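Long-range contacts in transcription factor GAMBIF1 (Anopheles gambiae, PDB 1BVO), which probably activates RNA polymerase II transcription by sequence-specific DNA binding, this chain being the specificity (N-terminal Rel homology) domain of a Dorsal homologue: residues Ile5-His10 with Gly30-Ala35; Asp109-Leu114 with Lys133-Ile138. All coordinates share one frame; numbering follows the deposited sequence.

Contact 1: Ile5-His10 with Gly30-Ala35; sequences ITEQPH and GVNTTA
E7 and Q8 meet G30, V31 and N32 where a type I beta turn, G30 to T33, abuts the end of strand 2-7. The two segments close the base of the long loop carrying the Rel-family DNA-recognition sequence. A classic beta bulge, where the chain turns a corner, sets T6 and E7 together opposite S42. Backbone pairing is a single beta bridge between P9 and G30, whose CA atoms lie 4.5 Å apart. V31 N donates to Q8 O with a bent N-H...O angle of 137°, though that oxygen's place is less certain. T33 N donates a hydrogen bond to G30 O, closing the turn. Among apolar contacts, V31 CG2 lies 3.6 Å from Q8 CB, while the Q8 amide oxygen leaves the contact for D169 N. The H10 ring meets G30 O at its edge, in the ring plane, and H10 CB lies 3.5 Å from G30 O. The side-chain polar contact is that of E7: CG is anti to the backbone N and the chain then bends, its carboxylate plane 54° from that of the N32 amide. N32 N donates a hydrogen bond to E7 OE2 (2.8 Å, nearly straight at 169°), meeting that oxygen nearly along its C-O axis.

Contact 2: Asp109-Leu114 with Lys133-Ile138; sequences DVEEAL and KEPGSI
V110 turns CG1 anti to its backbone N (chi1 171°), and I138 sets CG1 anti to its carbonyl carbon with CD1 extended beyond it (chi2 168°); these two branches put V110 CG1 within 3.8 Å of I138 CD1. The two side chains run antiparallel past one another. L114 approaches the same methyl differently: L114 CD1 and I138 CD1 reach toward each other tip to tip, again at 3.8 Å. V110 and L114 are four residues apart on helix 107-120, joined by the backbone bond from L114 N to V110 O, and both point toward the loop, so that I138 CD1 serves as the shared apolar partner of one helical turn.

P135 adds a second, looser apolar contact. Its CB lies 4.3 Å from V110 CG1, and the backbones come nearest at this pair, with the CA atoms of V110 and P135 6.5 Å apart. E111 covers the outer margin: its chain bends after CG, leaving OE1 4.2 Å from K133 CA, and the same oxygen passes the P135 ring at CG.

Around the segments, L140 touches V110, while H131 touches both L114 and I138, and P70 also meets I138. The contact thus joins the helix of the Rel homology domain to the loop leading into strand 142-152. No hydrogen bond crosses between the two segments; helix and loop meet here through van der Waals contact of buried V110, L114 and I138, consistent with a mainly hydrophobic association, with the exposed E111 carboxylate at its margin.

In the fold
Contacts 1 and 2 follow one another along the chain, the first closing before the second opens, and lie on opposite sides of its centre. Their own centres are 30 Å apart and their nearest atoms about 17 Å, so they do not touch. Both belong to the Rel homology DNA-binding domain, but neither contact reaches the bound DNA: the nearest atom of contact 1 is about 10 Å from it, that of contact 2 about 6 Å. They differ in chemistry. Contact 1 is largely polar and closes a loop leaving strand 2-7, whereas contact 2 is mainly apolar and lies between a loop and helix 107-120. No other protein chain of the assembly touches either contact.

Contact 1: Ile5-His10 with Gly30-Ala35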
loop_
_atom_site.group_PDB
_atom_site.type_symbol
_atom_site.label_atom_id
_atom_site.label_comp_id
_atom_site.label_asym_id
_atom_site.label_seq_id
_atom_site.Cartn_x
_atom_site.Cartn_y
_atom_site.Cartn_z
ATOM N N ILE C 5 4.073 -21.269 30.946
ATOM C CA ILE C 5 3.087 -21.022 29.910
ATOM C C ILE C 5 2.198 -22.241 29.847
ATOM O O ILE C 5 2.445 -23.163 29.072
ATOM C CB ILE C 5 3.741 -20.776 28.578
ATOM C CG1 ILE C 5 4.713 -19.615 28.734
ATOM C CG2 ILE C 5 2.676 -20.545 27.503
ATOM C CD1 ILE C 5 5.177 -19.042 27.447
ATOM N N THR C 6 1.134 -22.215 30.635
ATOM C CA THR C 6 0.212 -23.334 30.740
ATOM C C THR C 6 -0.604 -23.688 29.511
ATOM O O THR C 6 -1.040 -24.833 29.366
ATOM C CB THR C 6 -0.674 -23.192 31.983
ATOM O OG1 THR C 6 -1.441 -21.981 31.908
ATOM C CG2 THR C 6 0.205 -23.148 33.232
ATOM N N GLU C 7 -0.886 -22.714 28.662
ATOM C CA GLU C 7 -1.586 -23.026 27.428
ATOM C C GLU C 7 -0.966 -22.107 26.424
ATOM O O GLU C 7 -0.907 -20.894 26.604
ATOM C CB GLU C 7 -3.114 -22.889 27.499
ATOM C CG GLU C 7 -3.791 -22.796 26.117
ATOM C CD GLU C 7 -4.657 -23.981 25.737
ATOM O OE1 GLU C 7 -5.686 -24.232 26.386
ATOM O OE2 GLU C 7 -4.338 -24.647 24.740
ATOM N N GLN C 8 -0.330 -22.754 25.466
ATOM C CA GLN C 8 0.386 -22.106 24.404
ATOM C C GLN C 8 -0.502 -21.647 23.293
ATOM O O GLN C 8 -1.516 -22.275 22.970
ATOM C CB GLN C 8 1.409 -23.075 23.840
ATOM C CG GLN C 8 2.549 -23.327 24.764
ATOM C CD GLN C 8 3.646 -22.318 24.601
ATOM O OE1 GLN C 8 3.557 -21.401 23.772
ATOM N NE2 GLN C 8 4.694 -22.461 25.405
ATOM N N PRO C 9 -0.120 -20.542 22.669
ATOM C CA PRO C 9 -0.909 -20.020 21.569
ATOM C C PRO C 9 -0.902 -21.000 20.421
ATOM O O PRO C 9 0.092 -21.684 20.157
ATOM C CB PRO C 9 -0.190 -18.722 21.210
ATOM C CG PRO C 9 1.225 -18.953 21.685
ATOM C CD PRO C 9 1.005 -19.653 22.990
ATOM N N HIS C 10 -2.070 -21.174 19.823
ATOM C CA HIS C 10 -2.175 -22.039 18.680
ATOM C C HIS C 10 -1.329 -21.319 17.645
ATOM O O HIS C 10 -1.581 -20.153 17.325
ATOM C CB HIS C 10 -3.608 -22.146 18.194
ATOM C CG HIS C 10 -3.767 -23.114 17.072
ATOM N ND1 HIS C 10 -4.368 -24.350 17.225
ATOM C CD2 HIS C 10 -3.334 -23.069 15.796
ATOM C CE1 HIS C 10 -4.292 -25.019 16.093
ATOM N NE2 HIS C 10 -3.666 -24.260 15.204
ATOM N N GLY C 30 -5.939 -21.097 22.022
ATOM C CA GLY C 30 -4.875 -21.855 22.647
ATOM C C GLY C 30 -4.641 -23.085 21.796
ATOM O O GLY C 30 -5.458 -23.380 20.914
ATOM N N VAL C 31 -3.544 -23.800 22.025
ATOM C CA VAL C 31 -3.234 -24.993 21.238
ATOM C C VAL C 31 -4.382 -25.981 21.257
ATOM O O VAL C 31 -4.696 -26.622 20.246
ATOM C CB VAL C 31 -2.043 -25.804 21.798
ATOM C CG1 VAL C 31 -1.076 -26.122 20.691
ATOM C CG2 VAL C 31 -1.368 -25.112 22.953
ATOM N N ASN C 32 -4.991 -26.095 22.427
ATOM C CA ASN C 32 -6.067 -27.031 22.663
ATOM C C ASN C 32 -7.468 -26.536 22.382
ATOM O O ASN C 32 -8.432 -27.242 22.679
ATOM C CB ASN C 32 -5.961 -27.533 24.093
ATOM C CG ASN C 32 -4.563 -28.011 24.416
ATOM O OD1 ASN C 32 -4.006 -28.855 23.710
ATOM N ND2 ASN C 32 -3.959 -27.432 25.441
ATOM N N THR C 33 -7.595 -25.357 21.778
ATOM C CA THR C 33 -8.920 -24.805 21.497
ATOM C C THR C 33 -9.708 -25.931 20.841
ATOM O O THR C 33 -9.156 -26.700 20.039
ATOM C CB THR C 33 -8.865 -23.478 20.652
ATOM O OG1 THR C 33 -9.996 -22.657 20.977
ATOM C CG2 THR C 33 -8.876 -23.754 19.144
ATOM N N THR C 34 -10.902 -26.162 21.374
ATOM C CA THR C 34 -11.733 -27.238 20.889
ATOM C C THR C 34 -13.073 -26.753 20.361
ATOM O O THR C 34 -13.425 -25.577 20.498
ATOM C CB THR C 34 -11.888 -28.331 21.999
ATOM O OG1 THR C 34 -11.659 -29.627 21.437
ATOM C CG2 THR C 34 -13.261 -28.312 22.620
ATOM N N ALA C 35 -13.804 -27.680 19.746
ATOM C CA ALA C 35 -15.114 -27.417 19.163
ATOM C C ALA C 35 -16.111 -26.807 20.132
ATOM O O ALA C 35 -16.583 -25.691 19.919
ATOM C CB ALA C 35 -15.682 -28.702 18.582
#

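Contact 2: Asp109-Leu114 with Lys133-Ile138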
loop_
_atom_site.group_PDB
_atom_site.type_symbol
_atom_site.label_atom_id
_atom_site.label_comp_id
_atom_site.label_asym_id
_atom_site.label_seq_id
_atom_site.Cartn_x
_atom_site.Cartn_y
_atom_site.Cartn_z
ATOM N N ASP C 109 6.263 0.497 7.508
ATOM C CA ASP C 109 6.176 0.938 8.890
ATOM C C ASP C 109 7.066 0.255 9.920
ATOM O O ASP C 109 7.207 0.765 11.031
ATOM C CB ASP C 109 4.726 0.875 9.369
ATOM C CG ASP C 109 3.737 1.454 8.367
ATOM O OD1 ASP C 109 4.131 2.335 7.566
ATOM O OD2 ASP C 109 2.571 1.000 8.352
ATOM N N VAL C 110 7.693 -0.868 9.580
ATOM C CA VAL C 110 8.545 -1.545 10.564
ATOM C C VAL C 110 9.415 -0.610 11.384
ATOM O O VAL C 110 9.412 -0.699 12.611
ATOM C CB VAL C 110 9.497 -2.600 9.951
ATOM C CG1 VAL C 110 10.491 -3.070 11.006
ATOM C CG2 VAL C 110 8.715 -3.798 9.439
ATOM N N GLU C 111 10.127 0.299 10.720
ATOM C CA GLU C 111 11.026 1.204 11.436
ATOM C C GLU C 111 10.360 2.093 12.504
ATOM O O GLU C 111 10.668 1.960 13.688
ATOM C CB GLU C 111 11.895 2.036 10.467
ATOM C CG GLU C 111 12.985 2.887 11.168
ATOM C CD GLU C 111 14.425 2.567 10.738
ATOM O OE1 GLU C 111 14.634 1.915 9.682
ATOM O OE2 GLU C 111 15.366 2.996 11.457
ATOM N N GLU C 112 9.403 2.931 12.101
ATOM C CA GLU C 112 8.673 3.837 13.004
ATOM C C GLU C 112 8.086 3.034 14.172
ATOM O O GLU C 112 8.085 3.489 15.321
ATOM C CB GLU C 112 7.560 4.573 12.217
ATOM C CG GLU C 112 6.437 5.224 13.036
ATOM C CD GLU C 112 5.036 4.878 12.490
ATOM O OE1 GLU C 112 4.591 5.506 11.491
ATOM O OE2 GLU C 112 4.379 3.978 13.072
ATOM N N ALA C 113 7.651 1.812 13.876
ATOM C CA ALA C 113 7.073 0.922 14.876
ATOM C C ALA C 113 8.121 0.576 15.922
ATOM O O ALA C 113 7.933 0.843 17.115
ATOM C CB ALA C 113 6.547 -0.336 14.217
ATOM N N LEU C 114 9.223 -0.019 15.475
ATOM C CA LEU C 114 10.310 -0.384 16.372
ATOM C C LEU C 114 10.829 0.862 17.063
ATOM O O LEU C 114 11.333 0.802 18.181
ATOM C CB LEU C 114 11.436 -1.051 15.600
ATOM C CG LEU C 114 11.096 -2.477 15.178
ATOM C CD1 LEU C 114 12.226 -3.046 14.350
ATOM C CD2 LEU C 114 10.846 -3.321 16.419
ATOM N N LYS C 133 17.313 -0.817 11.580
ATOM C CA LYS C 133 18.065 -0.356 10.402
ATOM C C LYS C 133 17.929 -1.366 9.241
ATOM O O LYS C 133 17.816 -0.979 8.074
ATOM C CB LYS C 133 19.562 -0.195 10.753
ATOM C CG LYS C 133 19.908 0.771 11.914
ATOM C CD LYS C 133 21.428 0.809 12.182
ATOM C CE LYS C 133 21.792 0.370 13.603
ATOM N NZ LYS C 133 21.711 1.480 14.598
ATOM N N GLU C 134 17.972 -2.652 9.580
ATOM C CA GLU C 134 17.861 -3.777 8.645
ATOM C C GLU C 134 16.422 -4.287 8.809
ATOM O O GLU C 134 16.193 -5.290 9.476
ATOM C CB GLU C 134 18.844 -4.860 9.113
ATOM C CG GLU C 134 19.751 -5.460 8.055
ATOM C CD GLU C 134 20.835 -6.346 8.671
ATOM O OE1 GLU C 134 20.561 -7.543 8.940
ATOM O OE2 GLU C 134 21.964 -5.836 8.894
ATOM N N PRO C 135 15.442 -3.667 8.129
ATOM C CA PRO C 135 14.038 -4.089 8.263
ATOM C C PRO C 135 13.555 -5.365 7.557
ATOM O O PRO C 135 12.560 -5.961 7.972
ATOM C CB PRO C 135 13.251 -2.862 7.775
ATOM C CG PRO C 135 14.331 -1.793 7.503
ATOM C CD PRO C 135 15.542 -2.581 7.148
ATOM N N GLY C 136 14.218 -5.757 6.472
ATOM C CA GLY C 136 13.815 -6.944 5.734
ATOM C C GLY C 136 14.241 -8.228 6.418
ATOM O O GLY C 136 13.741 -9.306 6.108
ATOM N N SER C 137 15.175 -8.112 7.355
ATOM C CA SER C 137 15.674 -9.268 8.088
ATOM C C SER C 137 14.619 -9.849 9.030
ATOM O O SER C 137 14.712 -11.009 9.439
ATOM C CB SER C 137 16.872 -8.835 8.906
ATOM O OG SER C 137 16.582 -7.600 9.511
ATOM N N ILE C 138 13.638 -9.023 9.389
ATOM C CA ILE C 138 12.570 -9.437 10.287
ATOM C C ILE C 138 11.458 -10.166 9.559
ATOM O O ILE C 138 10.843 -9.601 8.643
ATOM C CB ILE C 138 11.977 -8.218 10.985
ATOM C CG1 ILE C 138 13.103 -7.396 11.598
ATOM C CG2 ILE C 138 10.961 -8.642 12.040
ATOM C CD1 ILE C 138 12.676 -6.041 12.067
#